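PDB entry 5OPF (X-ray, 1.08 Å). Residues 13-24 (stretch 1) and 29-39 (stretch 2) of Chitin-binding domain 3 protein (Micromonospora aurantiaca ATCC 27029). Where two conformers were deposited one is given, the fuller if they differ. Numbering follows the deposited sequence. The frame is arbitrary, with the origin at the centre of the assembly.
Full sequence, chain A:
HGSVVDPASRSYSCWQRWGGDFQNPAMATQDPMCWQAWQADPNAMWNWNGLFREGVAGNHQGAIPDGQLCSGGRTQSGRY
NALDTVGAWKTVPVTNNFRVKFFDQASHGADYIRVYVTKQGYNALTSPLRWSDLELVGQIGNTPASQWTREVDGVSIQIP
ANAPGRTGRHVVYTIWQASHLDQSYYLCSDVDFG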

# COMPACT_ATOMS: atom_id res chain seq x y z
N SER A 13 -4.94 5.65 -4.01
CA SER A 13 -5.06 6.01 -5.42
C SER A 13 -6.53 6.03 -5.85
O SER A 13 -6.97 6.98 -6.52
CB SER A 13 -4.26 5.00 -6.25
OG SER A 13 -4.32 5.31 -7.61
N CYS A 14 -7.30 5.00 -5.50
CA CYS A 14 -8.72 5.01 -5.86
C CYS A 14 -9.46 6.15 -5.18
O CYS A 14 -10.37 6.75 -5.77
CB CYS A 14 -9.39 3.67 -5.52
SG CYS A 14 -8.91 2.24 -6.51
N TRP A 15 -9.08 6.48 -3.94
CA TRP A 15 -9.71 7.59 -3.22
C TRP A 15 -9.34 8.93 -3.83
O TRP A 15 -10.20 9.78 -4.08
CB TRP A 15 -9.30 7.54 -1.74
CG TRP A 15 -9.80 8.73 -0.97
CD1 TRP A 15 -11.06 8.93 -0.49
CD2 TRP A 15 -9.03 9.87 -0.59
NE1 TRP A 15 -11.13 10.14 0.17
CE2 TRP A 15 -9.90 10.74 0.11
CE3 TRP A 15 -7.71 10.25 -0.79
CZ2 TRP A 15 -9.47 11.96 0.63
CZ3 TRP A 15 -7.28 11.46 -0.28
CH2 TRP A 15 -8.16 12.31 0.42
N GLN A 16 -8.05 9.15 -4.08
CA GLN A 16 -7.61 10.42 -4.63
C GLN A 16 -8.21 10.66 -6.00
O GLN A 16 -8.69 11.76 -6.31
CB GLN A 16 -6.08 10.38 -4.72
CG GLN A 16 -5.35 11.69 -4.85
CD GLN A 16 -3.85 11.49 -4.63
OE1 GLN A 16 -3.29 10.45 -4.98
NE2 GLN A 16 -3.21 12.48 -4.03
N ARG A 17 -8.19 9.64 -6.87
CA ARG A 17 -8.58 9.87 -8.25
C ARG A 17 -10.08 9.86 -8.46
O ARG A 17 -10.57 10.55 -9.36
CB ARG A 17 -7.89 8.88 -9.18
CG ARG A 17 -6.39 9.15 -9.27
CD ARG A 17 -5.59 8.19 -10.16
NE ARG A 17 -5.67 6.81 -9.68
CZ ARG A 17 -6.47 5.87 -10.19
NH1 ARG A 17 -7.23 6.12 -11.25
NH2 ARG A 17 -6.47 4.67 -9.66
N TRP A 18 -10.83 9.10 -7.67
CA TRP A 18 -12.27 8.94 -7.88
C TRP A 18 -13.13 9.39 -6.71
O TRP A 18 -14.36 9.40 -6.85
CB TRP A 18 -12.62 7.48 -8.20
CG TRP A 18 -12.03 6.97 -9.47
CD1 TRP A 18 -10.91 6.20 -9.59
CD2 TRP A 18 -12.51 7.19 -10.80
NE1 TRP A 18 -10.67 5.92 -10.91
CE2 TRP A 18 -11.64 6.52 -11.68
CE3 TRP A 18 -13.61 7.87 -11.34
CZ2 TRP A 18 -11.82 6.52 -13.06
CZ3 TRP A 18 -13.79 7.87 -12.71
CH2 TRP A 18 -12.90 7.20 -13.55
N GLY A 19 -12.56 9.77 -5.56
CA GLY A 19 -13.40 10.11 -4.42
C GLY A 19 -14.40 11.21 -4.72
O GLY A 19 -15.54 11.17 -4.25
N GLY A 20 -13.99 12.22 -5.50
CA GLY A 20 -14.88 13.30 -5.87
C GLY A 20 -15.97 12.91 -6.85
O GLY A 20 -16.95 13.65 -6.99
N ASP A 21 -15.80 11.79 -7.55
CA ASP A 21 -16.75 11.32 -8.56
C ASP A 21 -16.91 9.80 -8.47
O ASP A 21 -16.88 9.09 -9.48
CB ASP A 21 -16.44 11.83 -9.98
CG ASP A 21 -15.19 11.21 -10.61
OD1 ASP A 21 -14.17 11.01 -9.91
OD2 ASP A 21 -15.24 10.95 -11.86
N PHE A 22 -17.16 9.30 -7.25
CA PHE A 22 -17.03 7.87 -6.98
C PHE A 22 -18.16 7.02 -7.54
O PHE A 22 -18.04 5.79 -7.53
CB PHE A 22 -16.81 7.58 -5.49
CG PHE A 22 -18.06 7.64 -4.64
CD1 PHE A 22 -18.57 8.85 -4.22
CD2 PHE A 22 -18.68 6.47 -4.22
CE1 PHE A 22 -19.71 8.90 -3.43
CE2 PHE A 22 -19.82 6.51 -3.43
CZ PHE A 22 -20.32 7.73 -3.03
N GLN A 23 -19.24 7.64 -8.02
CA GLN A 23 -20.32 6.92 -8.65
C GLN A 23 -20.36 7.14 -10.16
O GLN A 23 -21.36 6.81 -10.82
CB GLN A 23 -21.65 7.30 -8.01
CG GLN A 23 -21.74 6.89 -6.57
CD GLN A 23 -23.14 7.02 -6.06
OE1 GLN A 23 -24.11 6.79 -6.79
NE2 GLN A 23 -23.27 7.43 -4.81
N ASN A 24 -19.28 7.67 -10.74
CA ASN A 24 -19.22 7.92 -12.18
C ASN A 24 -19.26 6.60 -12.94
O ASN A 24 -18.33 5.79 -12.79
CB ASN A 24 -17.92 8.64 -12.49
CG ASN A 24 -17.84 9.11 -13.93
OD1 ASN A 24 -18.60 8.64 -14.80
ND2 ASN A 24 -16.93 10.04 -14.20
N THR A 29 -15.24 1.30 -17.19
CA THR A 29 -14.32 1.06 -18.29
C THR A 29 -12.99 1.77 -18.14
O THR A 29 -11.97 1.20 -18.54
CB THR A 29 -14.94 1.45 -19.64
OG1 THR A 29 -15.34 2.82 -19.60
CG2 THR A 29 -16.13 0.56 -19.95
N GLN A 30 -12.94 2.96 -17.53
CA GLN A 30 -11.69 3.69 -17.41
C GLN A 30 -10.78 3.11 -16.34
O GLN A 30 -9.55 3.21 -16.46
CB GLN A 30 -11.98 5.16 -17.12
CG GLN A 30 -12.66 5.88 -18.29
CD GLN A 30 -12.99 7.33 -17.99
OE1 GLN A 30 -12.59 7.89 -16.97
NE2 GLN A 30 -13.75 7.95 -18.89
N ASP A 31 -11.33 2.51 -15.28
CA ASP A 31 -10.52 2.01 -14.16
C ASP A 31 -11.28 0.86 -13.52
O ASP A 31 -11.87 0.99 -12.45
CB ASP A 31 -10.23 3.15 -13.18
CG ASP A 31 -9.23 2.79 -12.09
OD1 ASP A 31 -8.90 1.59 -11.89
OD2 ASP A 31 -8.79 3.74 -11.39
N PRO A 32 -11.31 -0.30 -14.20
CA PRO A 32 -12.11 -1.43 -13.69
C PRO A 32 -11.72 -1.88 -12.29
O PRO A 32 -12.58 -2.34 -11.54
CB PRO A 32 -11.86 -2.53 -14.73
CG PRO A 32 -11.55 -1.78 -15.99
CD PRO A 32 -10.80 -0.55 -15.56
N MET A 33 -10.44 -1.77 -11.92
CA MET A 33 -10.05 -2.19 -10.58
C MET A 33 -10.59 -1.25 -9.51
O MET A 33 -11.06 -1.72 -8.47
CB MET A 33 -8.54 -2.35 -10.46
CG MET A 33 -7.96 -3.53 -11.24
SD MET A 33 -8.62 -5.16 -10.75
CE MET A 33 -9.92 -5.37 -11.99
N CYS A 34 -10.54 0.06 -9.73
CA CYS A 34 -11.19 0.95 -8.75
C CYS A 34 -12.71 0.77 -8.76
O CYS A 34 -13.34 0.86 -7.70
CB CYS A 34 -10.81 2.42 -8.93
SG CYS A 34 -9.11 2.82 -8.47
N TRP A 35 -13.30 0.50 -9.92
CA TRP A 35 -14.75 0.29 -9.97
C TRP A 35 -15.16 -0.91 -9.12
O TRP A 35 -16.08 -0.81 -8.30
CB TRP A 35 -15.22 0.12 -11.41
CG TRP A 35 -16.72 -0.06 -11.57
CD1 TRP A 35 -17.36 -1.18 -12.00
CD2 TRP A 35 -17.76 0.92 -11.35
NE1 TRP A 35 -18.72 -0.97 -12.05
CE2 TRP A 35 -18.99 0.31 -11.65
CE3 TRP A 35 -17.76 2.25 -10.90
CZ2 TRP A 35 -20.21 0.98 -11.53
CZ3 TRP A 35 -18.98 2.92 -10.78
CH2 TRP A 35 -20.18 2.28 -11.09
N GLN A 36 -14.49 -2.06 -9.28
CA GLN A 36 -14.89 -3.22 -8.49
C GLN A 36 -14.65 -2.97 -7.00
O GLN A 36 -15.40 -3.47 -6.15
CB GLN A 36 -14.23 -4.51 -8.98
CG GLN A 36 -12.70 -4.56 -8.97
CD GLN A 36 -12.08 -5.06 -7.68
OE1 GLN A 36 -12.50 -6.08 -7.12
NE2 GLN A 36 -11.06 -4.36 -7.21
N ALA A 37 -13.64 -2.18 -6.67
CA ALA A 37 -13.39 -1.85 -5.27
C ALA A 37 -14.49 -0.95 -4.71
O ALA A 37 -15.06 -1.23 -3.65
CB ALA A 37 -12.01 -1.21 -5.10
N TRP A 38 -14.81 0.14 -5.41
CA TRP A 38 -15.85 1.05 -4.92
C TRP A 38 -17.19 0.34 -4.83
O TRP A 38 -17.98 0.60 -3.90
CB TRP A 38 -15.96 2.25 -5.85
CG TRP A 38 -14.95 3.36 -5.62
CD1 TRP A 38 -13.87 3.69 -6.39
CD2 TRP A 38 -14.96 4.32 -4.55
NE1 TRP A 38 -13.21 4.77 -5.85
CE2 TRP A 38 -13.87 5.18 -4.73
CE3 TRP A 38 -15.80 4.53 -3.45
CZ2 TRP A 38 -13.60 6.24 -3.86
CZ3 TRP A 38 -15.52 5.57 -2.60
CH2 TRP A 38 -14.44 6.41 -2.80
N GLN A 39 -17.48 -0.55 -5.77
CA GLN A 39 -18.76 -1.26 -5.74
C GLN A 39 -18.82 -2.25 -4.58
O GLN A 39 -19.89 -2.44 -3.98
CB GLN A 39 -19.00 -1.97 -7.07
CG GLN A 39 -19.17 -1.02 -8.26
CD GLN A 39 -20.53 -0.33 -8.29
OE1 GLN A 39 -20.67 0.83 -7.89
NE2 GLN A 39 -21.53 -1.05 -8.77
O HOH W 1 -19.52 3.65 -6.74

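The strongest polar contacts converge on one carboxylate, that of Asp31. Its OD2 accepts from three N-H groups of stretch 1: Arg17 NH1 lies 2.8 Å from Asp31 OD2, Arg17 NH2 lies 3.0 Å from the same Asp31 OD2, and Trp18 NE1 approaches Asp31 OD2 at 2.9 Å. The two guanidinium bonds form a salt bridge, with the oxygen at the edge of the guanidinium, near its plane, where the N-H bonds point. The indole likewise offers its N-H in the ring plane. The other carboxylate oxygen serves stretch 2 itself: Cys34 N donates to Asp31 OD1 at 3.1 Å, capping the helix that begins at Pro32. Aspartate suits this position because its short side chain can fold back onto a free backbone N-H of the first turn while its second oxygen remains available to a neighbour. Arg17 is held in place from its own helix as well, since its NE donates to Ser13 OG at 2.9 Å and its NH2 to the same Ser13 OG at 3.0 Å, one turn earlier.

Next to this polar cluster lies the covalent link. Cys14 SG and Cys34 SG are 2.1 Å apart in a disulfide with a chi3 of -90°, close to the relaxed value for an S-S bond. Both cysteines take the m rotamer and both direct CA-to-CB toward the other stretch; their CA atoms, Cys14 CA and Cys34 CA, stand 5.6 Å apart. The bond joins helix 13-18 to helix 32-39, whose axes are nearly perpendicular, at 98°, and approach to 10.3 Å. Such a crossing brings the helices together locally rather than along their lengths, and large side chains, chiefly Trp38, Trp18 and Phe22, occupy the space between the two stretches.

Trp38 contributes the largest share, with more of its area covered by the other stretch than any other residue. Its indole edge faces the helix of stretch 1, where Trp38 NE1 makes a weak hydrogen bond of 3.5 Å to Cys14 O, an oxygen that also accepts from Trp18 N at 3.1 Å within the helix. Trp18 CB packs 3.6 Å from Trp38 NE1, and Gly19 CA comes within 3.9 Å of Trp38 CZ2. A CB on Gly19 would collide with Trp15 O, so glycine fits the local backbone. Trp18 also touches the disulfide arm, its CD1 lying 3.8 Å from Cys34 CB.

Beyond the helix, the chain of stretch 1 turns back over Trp38. Phe22 CB sits over one face of the indole, 3.5 Å from the centroid of its six-membered ring, a CH-pi contact almost exactly along the ring normal. The Phe22 ring itself meets Trp38 obliquely, with planes at 37°. Phe22 lies within a type I turn from Asp21 to Asn24, which is braced by Asn24 ND2 donating to Asp21 OD2 at 3.0 Å; the end of the turn carries Asn24 O to 3.6 Å from Trp35 CZ3. At the periphery, a water donates to both Phe22 O and Gln39 OE1, bridging the stretches.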